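Local coordinates for 3,4-dihydroxy-2-butanone 4-phosphate synthase (Candida albicans, PDB 1TKS), which converts D-ribulose 5-phosphate into formate and 3,4-dihydroxy-2-butanone 4-phosphate, the four-carbon building block of riboflavin biosynthesis, at residues Y57-L62 with T85-T90. Residues are numbered along the deposited sequence; the frame is centred on the assembly and turned at random.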
ATOM      1  N   TYR B  57      -0.385  -2.852  -0.574  1.00  8.74           N
ATOM      2  CA  TYR B  57      -0.191  -2.028  -1.770  1.00  7.98           C
ATOM      3  C   TYR B  57      -1.241  -2.554  -2.748  1.00  8.04           C
ATOM      4  O   TYR B  57      -0.920  -3.233  -3.720  1.00  8.24           O
ATOM      5  CB  TYR B  57       1.226  -2.246  -2.327  1.00  9.22           C
ATOM      6  CG  TYR B  57       1.802  -1.071  -3.090  1.00  9.12           C
ATOM      7  CD1 TYR B  57       2.003   0.154  -2.461  1.00 11.29           C
ATOM      8  CD2 TYR B  57       2.168  -1.190  -4.431  1.00 10.33           C
ATOM      9  CE1 TYR B  57       2.557   1.235  -3.143  1.00 10.10           C
ATOM     10  CE2 TYR B  57       2.724  -0.111  -5.125  1.00 10.71           C
ATOM     11  CZ  TYR B  57       2.915   1.094  -4.474  1.00 12.04           C
ATOM     12  OH  TYR B  57       3.472   2.168  -5.135  1.00 14.23           O
ATOM     13  N   VAL B  58      -2.502  -2.232  -2.472  1.00  7.08           N
ATOM     14  CA  VAL B  58      -3.623  -2.720  -3.271  1.00  8.41           C
ATOM     15  C   VAL B  58      -3.768  -2.067  -4.638  1.00  7.70           C
ATOM     16  O   VAL B  58      -3.906  -0.845  -4.753  1.00  8.27           O
ATOM     17  CB  VAL B  58      -4.948  -2.581  -2.481  1.00  8.03           C
ATOM     18  CG1 VAL B  58      -6.113  -3.102  -3.304  1.00  8.80           C
ATOM     19  CG2 VAL B  58      -4.849  -3.371  -1.174  1.00  9.15           C
ATOM     20  N   CYS B  59      -3.752  -2.908  -5.668  1.00  7.34           N
ATOM     21  CA  CYS B  59      -3.851  -2.466  -7.052  1.00  7.42           C
ATOM     22  C   CYS B  59      -5.142  -2.903  -7.727  1.00  7.94           C
ATOM     23  O   CYS B  59      -5.740  -3.918  -7.366  1.00  7.29           O
ATOM     24  CB  CYS B  59      -2.648  -2.990  -7.839  1.00  7.85           C
ATOM     25  SG  CYS B  59      -1.049  -2.386  -7.225  1.00  9.65           S
ATOM     26  N   VAL B  60      -5.563  -2.125  -8.719  1.00  8.43           N
ATOM     27  CA  VAL B  60      -6.785  -2.423  -9.441  1.00  8.13           C
ATOM     28  C   VAL B  60      -6.538  -2.530 -10.943  1.00  8.14           C
ATOM     29  O   VAL B  60      -6.519  -1.529 -11.658  1.00  6.29           O
ATOM     30  CB  VAL B  60      -7.867  -1.352  -9.164  1.00  7.81           C
ATOM     31  CG1 VAL B  60      -9.105  -1.625 -10.007  1.00  7.58           C
ATOM     32  CG2 VAL B  60      -8.234  -1.358  -7.681  1.00  7.57           C
ATOM     33  N   PRO B  61      -6.310  -3.759 -11.432  1.00  8.40           N
ATOM     34  CA  PRO B  61      -6.072  -3.979 -12.861  1.00  8.83           C
ATOM     35  C   PRO B  61      -7.299  -3.565 -13.671  1.00  8.86           C
ATOM     36  O   PRO B  61      -8.426  -3.928 -13.330  1.00  9.95           O
ATOM     37  CB  PRO B  61      -5.822  -5.480 -12.934  1.00  9.03           C
ATOM     38  CG  PRO B  61      -5.115  -5.748 -11.657  1.00  9.61           C
ATOM     39  CD  PRO B  61      -5.938  -4.957 -10.653  1.00  9.13           C
ATOM     40  N   LEU B  62      -7.065  -2.796 -14.731  1.00  9.06           N
ATOM     41  CA  LEU B  62      -8.117  -2.329 -15.626  1.00 10.99           C
ATOM     42  C   LEU B  62      -7.572  -2.467 -17.037  1.00 10.69           C
ATOM     43  O   LEU B  62      -6.358  -2.508 -17.230  1.00 10.68           O
ATOM     44  CB  LEU B  62      -8.430  -0.851 -15.374  1.00 11.59           C
ATOM     45  CG  LEU B  62      -8.894  -0.446 -13.978  1.00 14.81           C
ATOM     46  CD1 LEU B  62      -8.895   1.071 -13.865  1.00 15.35           C
ATOM     47  CD2 LEU B  62     -10.278  -1.015 -13.717  1.00 14.83           C
ATOM     48  N   THR B  85       4.956  -2.760 -12.590  1.00 37.12           N
ATOM     49  CA  THR B  85       4.925  -1.393 -13.109  1.00 35.91           C
ATOM     50  C   THR B  85       3.653  -1.113 -13.912  1.00 33.21           C
ATOM     51  O   THR B  85       2.579  -1.605 -13.568  1.00 34.38           O
ATOM     52  CB  THR B  85       6.184  -1.090 -13.970  1.00 36.55           C
ATOM     53  OG1 THR B  85       6.177   0.287 -14.370  1.00 37.92           O
ATOM     54  CG2 THR B  85       6.224  -1.975 -15.203  1.00 37.70           C
ATOM     55  N   ALA B  86       3.767  -0.326 -14.976  1.00 31.43           N
ATOM     56  CA  ALA B  86       2.607   0.011 -15.796  1.00 26.85           C
ATOM     57  C   ALA B  86       1.504   0.625 -14.930  1.00 24.08           C
ATOM     58  O   ALA B  86       0.313   0.497 -15.226  1.00 23.53           O
ATOM     59  CB  ALA B  86       2.085  -1.233 -16.508  1.00 29.22           C
ATOM     60  N   TYR B  87       1.914   1.284 -13.851  1.00 19.76           N
ATOM     61  CA  TYR B  87       0.977   1.935 -12.943  1.00 16.19           C
ATOM     62  C   TYR B  87       0.422   3.197 -13.583  1.00 14.95           C
ATOM     63  O   TYR B  87       1.049   3.779 -14.467  1.00 15.61           O
ATOM     64  CB  TYR B  87       1.670   2.367 -11.650  1.00 14.69           C
ATOM     65  CG  TYR B  87       2.250   1.260 -10.812  1.00 14.95           C
ATOM     66  CD1 TYR B  87       3.560   0.823 -11.010  1.00 14.97           C
ATOM     67  CD2 TYR B  87       1.501   0.669  -9.799  1.00 14.55           C
ATOM     68  CE1 TYR B  87       4.111  -0.174 -10.212  1.00 16.56           C
ATOM     69  CE2 TYR B  87       2.037  -0.328  -8.998  1.00 15.69           C
ATOM     70  CZ  TYR B  87       3.340  -0.744  -9.207  1.00 17.01           C
ATOM     71  OH  TYR B  87       3.881  -1.721  -8.408  1.00 17.57           O
ATOM     72  N   THR B  88      -0.751   3.621 -13.124  1.00 12.79           N
ATOM     73  CA  THR B  88      -1.354   4.858 -13.608  1.00 11.45           C
ATOM     74  C   THR B  88      -1.320   5.765 -12.388  1.00 11.17           C
ATOM     75  O   THR B  88      -0.923   5.332 -11.301  1.00 11.34           O
ATOM     76  CB  THR B  88      -2.838   4.690 -14.020  1.00 12.91           C
ATOM     77  OG1 THR B  88      -3.660   4.586 -12.848  1.00 10.41           O
ATOM     78  CG2 THR B  88      -3.018   3.452 -14.868  1.00 12.24           C
ATOM     79  N   ILE B  89      -1.716   7.019 -12.560  1.00 10.48           N
ATOM     80  CA  ILE B  89      -1.760   7.945 -11.437  1.00  9.69           C
ATOM     81  C   ILE B  89      -2.764   7.334 -10.461  1.00  9.16           C
ATOM     82  O   ILE B  89      -3.756   6.743 -10.880  1.00 11.21           O
ATOM     83  CB  ILE B  89      -2.253   9.326 -11.890  1.00 12.62           C
ATOM     84  CG1 ILE B  89      -1.419   9.794 -13.081  1.00 16.78           C
ATOM     85  CG2 ILE B  89      -2.167  10.323 -10.742  1.00 14.03           C
ATOM     86  CD1 ILE B  89      -1.976  11.014 -13.781  1.00 18.70           C
ATOM     87  N   THR B  90      -2.503   7.454  -9.166  1.00  9.49           N
ATOM     88  CA  THR B  90      -3.406   6.888  -8.170  1.00  9.33           C
ATOM     89  C   THR B  90      -4.696   7.693  -8.098  1.00  8.23           C
ATOM     90  O   THR B  90      -4.756   8.815  -8.595  1.00  9.22           O
ATOM     91  CB  THR B  90      -2.753   6.858  -6.787  1.00  9.31           C
ATOM     92  OG1 THR B  90      -2.336   8.180  -6.428  1.00 10.69           O
ATOM     93  CG2 THR B  90      -1.546   5.932  -6.795  1.00 11.37           C
TER
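With chi1 at -152°, the Tyr57 ring swings roughly opposite its main-chain nitrogen and lies beside the carbonyl carbon, whereas Tyr87 sets CG beside its own N and anti to its carbonyl carbon (chi1 -62°), and these two torsions bring the phenol rings together obliquely. One corner of the Tyr57 ring does the touching: CE2 lies 3.9 Å from Tyr87 CE2. The same Tyr57 CE2 is 3.8 Å from Tyr87 OH, which sits at the edge of the Tyr57 ring, near its plane. The third member is Cys59, and Cys59 SG lies 4.1 Å from Tyr87 CE2. That sulfur lies 5.4 Å from the centroid of the Tyr87 ring and 76° off its normal, a sulfur-aromatic contact made at the rim and not over a face. Tyr87 CE2 is thus shared by Tyr57 CE2 and Cys59 SG. Over one face of the Tyr87 ring, toward the rim, stands the carbonyl O of Thr85, 3.6 Å above the plane. The main chains stay well apart, with Cys59 CA and Tyr87 CA 8.8 Å from each other, and side chains alone bridge the loop before strand 91-93 and the entry to strand 59-63, Tyr57 just ahead of it and Cys59 on its first residue. Leu132 of the parallel neighbour strand 129-134 touches both Cys59 and Tyr87, while Gly127 and Pro126 of the second subunit pack against Tyr57 and Tyr87 respectively, placing the cluster at the interface between the two subunits. Thr85, which probably binds D-ribulose 5-phosphate, is two residues along the chain from Tyr87. Carbon, sulfur and one phenol oxygen meet at van der Waals range between three buried side chains, so the junction probably rests on shape and dispersion more than on directional polar bonds.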